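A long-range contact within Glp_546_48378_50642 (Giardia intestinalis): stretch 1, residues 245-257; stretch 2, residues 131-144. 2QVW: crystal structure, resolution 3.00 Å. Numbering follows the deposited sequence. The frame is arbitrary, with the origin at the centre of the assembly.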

# COMPACT_ATOMS: atom_id res chain seq x y z
N PRO A 245 -47.80 -21.25 9.79
CA PRO A 245 -48.58 -22.14 8.92
C PRO A 245 -47.77 -22.76 7.78
O PRO A 245 -47.21 -22.05 6.95
CB PRO A 245 -49.67 -21.21 8.39
CG PRO A 245 -49.86 -20.24 9.51
CD PRO A 245 -48.44 -19.93 9.88
N PRO A 246 -47.73 -24.10 7.72
CA PRO A 246 -46.98 -24.83 6.69
C PRO A 246 -47.31 -24.30 5.29
O PRO A 246 -46.56 -24.54 4.34
CB PRO A 246 -47.45 -26.27 6.87
CG PRO A 246 -47.83 -26.34 8.31
CD PRO A 246 -48.56 -25.03 8.51
N GLU A 247 -48.43 -23.61 5.17
CA GLU A 247 -48.85 -23.07 3.88
C GLU A 247 -48.15 -21.75 3.55
O GLU A 247 -47.93 -21.45 2.38
CB GLU A 247 -50.38 -22.90 3.85
CG GLU A 247 -50.96 -21.98 4.91
CD GLU A 247 -52.47 -21.83 4.80
OE1 GLU A 247 -52.95 -21.27 3.79
OE2 GLU A 247 -53.17 -22.28 5.72
N LEU A 248 -47.81 -20.97 4.57
CA LEU A 248 -47.14 -19.70 4.33
C LEU A 248 -45.65 -19.97 4.13
O LEU A 248 -44.87 -19.07 3.79
CB LEU A 248 -47.34 -18.76 5.52
CG LEU A 248 -48.75 -18.27 5.83
CD1 LEU A 248 -48.76 -17.60 7.19
CD2 LEU A 248 -49.22 -17.30 4.74
N CYS A 249 -45.28 -21.23 4.34
CA CYS A 249 -43.90 -21.68 4.23
C CYS A 249 -43.55 -22.27 2.88
O CYS A 249 -44.20 -23.20 2.42
CB CYS A 249 -43.61 -22.72 5.31
SG CYS A 249 -43.86 -22.13 6.98
N LEU A 250 -42.50 -21.73 2.27
CA LEU A 250 -42.02 -22.21 0.99
C LEU A 250 -40.64 -22.82 1.24
O LEU A 250 -39.65 -22.11 1.34
CB LEU A 250 -41.90 -21.05 0.00
CG LEU A 250 -41.60 -21.38 -1.46
CD1 LEU A 250 -41.54 -20.09 -2.25
CD2 LEU A 250 -40.29 -22.12 -1.59
N LEU A 251 -40.59 -24.15 1.35
CA LEU A 251 -39.32 -24.81 1.62
C LEU A 251 -38.31 -24.59 0.49
O LEU A 251 -38.58 -24.88 -0.68
CB LEU A 251 -39.55 -26.31 1.83
CG LEU A 251 -38.38 -27.12 2.40
CD1 LEU A 251 -38.92 -28.35 3.10
CD2 LEU A 251 -37.42 -27.51 1.29
N LEU A 252 -37.14 -24.06 0.84
CA LEU A 252 -36.08 -23.80 -0.14
C LEU A 252 -35.32 -25.10 -0.42
O LEU A 252 -35.12 -25.92 0.47
CB LEU A 252 -35.09 -22.76 0.40
CG LEU A 252 -35.59 -21.39 0.85
CD1 LEU A 252 -34.40 -20.51 1.18
CD2 LEU A 252 -36.44 -20.75 -0.24
N PRO A 253 -34.88 -25.31 -1.68
CA PRO A 253 -34.14 -26.55 -1.97
C PRO A 253 -32.84 -26.72 -1.17
O PRO A 253 -32.18 -25.74 -0.84
CB PRO A 253 -33.91 -26.47 -3.49
CG PRO A 253 -33.93 -25.00 -3.77
CD PRO A 253 -35.06 -24.50 -2.90
N ASP A 254 -32.50 -27.97 -0.84
CA ASP A 254 -31.30 -28.29 -0.08
C ASP A 254 -30.20 -27.23 -0.22
O ASP A 254 -29.77 -26.64 0.77
CB ASP A 254 -30.76 -29.66 -0.52
CG ASP A 254 -31.65 -30.82 -0.04
OD1 ASP A 254 -31.52 -31.21 1.13
OD2 ASP A 254 -32.47 -31.32 -0.83
N GLU A 255 -29.77 -26.98 -1.45
CA GLU A 255 -28.73 -25.99 -1.71
C GLU A 255 -28.87 -24.77 -0.81
O GLU A 255 -27.96 -24.47 -0.05
CB GLU A 255 -28.76 -25.56 -3.18
CG GLU A 255 -28.50 -26.71 -4.16
CD GLU A 255 -28.55 -26.30 -5.63
OE1 GLU A 255 -27.50 -25.90 -6.18
OE2 GLU A 255 -29.64 -26.37 -6.23
N PHE A 256 -29.99 -24.06 -0.88
CA PHE A 256 -30.17 -22.89 -0.04
C PHE A 256 -30.21 -23.32 1.42
O PHE A 256 -31.25 -23.27 2.07
CB PHE A 256 -31.46 -22.13 -0.37
CG PHE A 256 -31.46 -21.49 -1.74
CD1 PHE A 256 -32.03 -22.14 -2.83
CD2 PHE A 256 -30.89 -20.23 -1.93
CE1 PHE A 256 -32.03 -21.55 -4.09
CE2 PHE A 256 -30.88 -19.64 -3.20
CZ PHE A 256 -31.46 -20.30 -4.28
N ASP A 257 -29.05 -23.76 1.91
CA ASP A 257 -28.91 -24.20 3.28
C ASP A 257 -28.37 -23.00 4.06
O ASP A 257 -27.69 -22.15 3.48
CB ASP A 257 -27.95 -25.39 3.36
CG ASP A 257 -26.50 -25.00 3.17
OD1 ASP A 257 -26.17 -24.38 2.13
OD2 ASP A 257 -25.69 -25.31 4.06
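Stretch 2 (131-144) VTAQLMCDAKRLSD

Stretch 2 runs antiparallel to stretch 1: its start lies near Glu255 and its end near Pro246. Residues 131-137 are the last part of a helix that begins earlier in the chain. Thr132, Leu135 and Met136 form its contact side. Thr132 OG1 lies 3.3 Å from Glu255 OE1. Ala133 and Gln134 make no contact with stretch 1. Leu135 points toward stretch 1, and its CB packs on Pro253 CG at 3.7 Å. Met136 lays its bent side chain against Phe256, Leu252 and Pro253. Its CG is 3.5 Å from Phe256 CE1, and its SD is 4.1 Å from Leu252 CD2. The sulfur also sits 4.9 Å from the centroid of the Phe256 ring, in an oblique position.

Asp138 leaves helical phi/psi, and the chain continues in extended form through Arg141. Ala139 turns its CB to Leu250 CD2, at 3.1 Å. Lys140 points away. Arg141 NE donates to Glu247 O at 3.0 Å, although the position of that oxygen is less sure. Leu142 has the largest covered area. Its N donates to Cys249 O at 2.9 Å, with good geometry. Its side chain spreads over stretch 1, with CD1 3.1 Å from Cys249 CB and CD2 3.6 Å from Leu251 CB. Ser143 OG lies 3.4 Å from Glu247 CB.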

# COMPACT_ATOMS: atom_id res chain seq x y z
N VAL A 131 -30.62 -25.70 -13.15
CA VAL A 131 -31.05 -26.66 -12.14
C VAL A 131 -31.45 -25.93 -10.89
O VAL A 131 -32.54 -26.12 -10.37
CB VAL A 131 -29.94 -27.62 -11.76
CG1 VAL A 131 -30.39 -28.48 -10.60
CG2 VAL A 131 -29.56 -28.48 -12.94
N THR A 132 -30.55 -25.08 -10.42
CA THR A 132 -30.76 -24.30 -9.21
C THR A 132 -32.03 -23.47 -9.31
O THR A 132 -32.93 -23.60 -8.48
CB THR A 132 -29.57 -23.35 -8.96
OG1 THR A 132 -28.36 -24.11 -8.85
CG2 THR A 132 -29.78 -22.56 -7.68
N ALA A 133 -32.10 -22.61 -10.31
CA ALA A 133 -33.24 -21.75 -10.49
C ALA A 133 -34.52 -22.55 -10.65
O ALA A 133 -35.57 -22.14 -10.17
CB ALA A 133 -33.04 -20.86 -11.68
N GLN A 134 -34.44 -23.67 -11.35
CA GLN A 134 -35.62 -24.49 -11.53
C GLN A 134 -36.13 -24.90 -10.16
O GLN A 134 -37.28 -24.67 -9.83
CB GLN A 134 -35.29 -25.74 -12.32
CG GLN A 134 -34.64 -25.49 -13.64
CD GLN A 134 -34.45 -26.77 -14.40
OE1 GLN A 134 -35.42 -27.41 -14.81
NE2 GLN A 134 -33.20 -27.18 -14.57
N LEU A 135 -35.25 -25.52 -9.38
CA LEU A 135 -35.58 -25.96 -8.04
C LEU A 135 -36.40 -24.88 -7.35
O LEU A 135 -37.49 -25.14 -6.85
CB LEU A 135 -34.31 -26.23 -7.23
CG LEU A 135 -33.32 -27.23 -7.84
CD1 LEU A 135 -32.29 -27.64 -6.79
CD2 LEU A 135 -34.08 -28.45 -8.35
N MET A 136 -35.86 -23.66 -7.32
CA MET A 136 -36.56 -22.55 -6.70
C MET A 136 -37.96 -22.39 -7.29
O MET A 136 -38.95 -22.38 -6.56
CB MET A 136 -35.77 -21.25 -6.92
CG MET A 136 -35.03 -20.75 -5.69
SD MET A 136 -36.14 -20.40 -4.30
CE MET A 136 -36.97 -18.94 -4.87
N CYS A 137 -38.04 -22.27 -8.61
CA CYS A 137 -39.31 -22.12 -9.30
C CYS A 137 -40.31 -23.23 -8.93
O CYS A 137 -41.48 -22.95 -8.71
CB CYS A 137 -39.09 -22.09 -10.81
SG CYS A 137 -40.56 -21.78 -11.84
N ASP A 138 -39.88 -24.48 -8.87
CA ASP A 138 -40.80 -25.56 -8.51
C ASP A 138 -40.75 -25.88 -7.01
O ASP A 138 -40.59 -27.03 -6.60
CB ASP A 138 -40.50 -26.84 -9.30
CG ASP A 138 -41.42 -27.03 -10.50
OD1 ASP A 138 -42.65 -27.17 -10.31
OD2 ASP A 138 -40.89 -27.03 -11.62
N ALA A 139 -40.89 -24.84 -6.20
CA ALA A 139 -40.85 -25.01 -4.75
C ALA A 139 -42.24 -25.11 -4.16
O ALA A 139 -42.99 -24.14 -4.16
CB ALA A 139 -40.09 -23.86 -4.12
N LYS A 140 -42.58 -26.29 -3.65
CA LYS A 140 -43.89 -26.49 -3.06
C LYS A 140 -44.04 -25.68 -1.77
O LYS A 140 -43.13 -24.98 -1.36
CB LYS A 140 -44.13 -27.98 -2.77
CG LYS A 140 -44.56 -28.77 -3.99
CD LYS A 140 -45.41 -29.98 -3.62
CE LYS A 140 -45.91 -30.64 -4.88
NZ LYS A 140 -46.60 -29.63 -5.74
N ARG A 141 -45.22 -25.77 -1.17
CA ARG A 141 -45.55 -25.10 0.09
C ARG A 141 -45.54 -26.19 1.16
O ARG A 141 -46.09 -27.28 0.93
CB ARG A 141 -46.94 -24.47 -0.02
CG ARG A 141 -47.04 -23.05 0.50
CD ARG A 141 -46.18 -22.10 -0.32
NE ARG A 141 -46.58 -20.70 -0.15
CZ ARG A 141 -46.45 -19.77 -1.10
NH1 ARG A 141 -45.92 -20.09 -2.28
NH2 ARG A 141 -46.84 -18.53 -0.87
N LEU A 142 -44.95 -25.95 2.33
CA LEU A 142 -44.89 -26.99 3.36
C LEU A 142 -46.21 -27.73 3.52
O LEU A 142 -46.22 -28.89 3.96
CB LEU A 142 -44.47 -26.41 4.71
CG LEU A 142 -43.06 -25.86 4.86
CD1 LEU A 142 -42.83 -25.56 6.34
CD2 LEU A 142 -42.02 -26.86 4.36
N SER A 143 -47.31 -27.07 3.16
CA SER A 143 -48.65 -27.64 3.27
C SER A 143 -49.00 -28.52 2.07
O SER A 143 -50.17 -28.83 1.83
CB SER A 143 -49.68 -26.52 3.37
OG SER A 143 -49.70 -25.75 2.18
N ASP A 144 -47.97 -28.93 1.32
CA ASP A 144 -48.15 -29.79 0.15
C ASP A 144 -47.54 -31.15 0.43
O ASP A 144 -47.90 -32.14 -0.20
CB ASP A 144 -47.48 -29.17 -1.08
CG ASP A 144 -48.45 -28.38 -1.94
OD1 ASP A 144 -49.14 -27.49 -1.40
OD2 ASP A 144 -48.51 -28.66 -3.15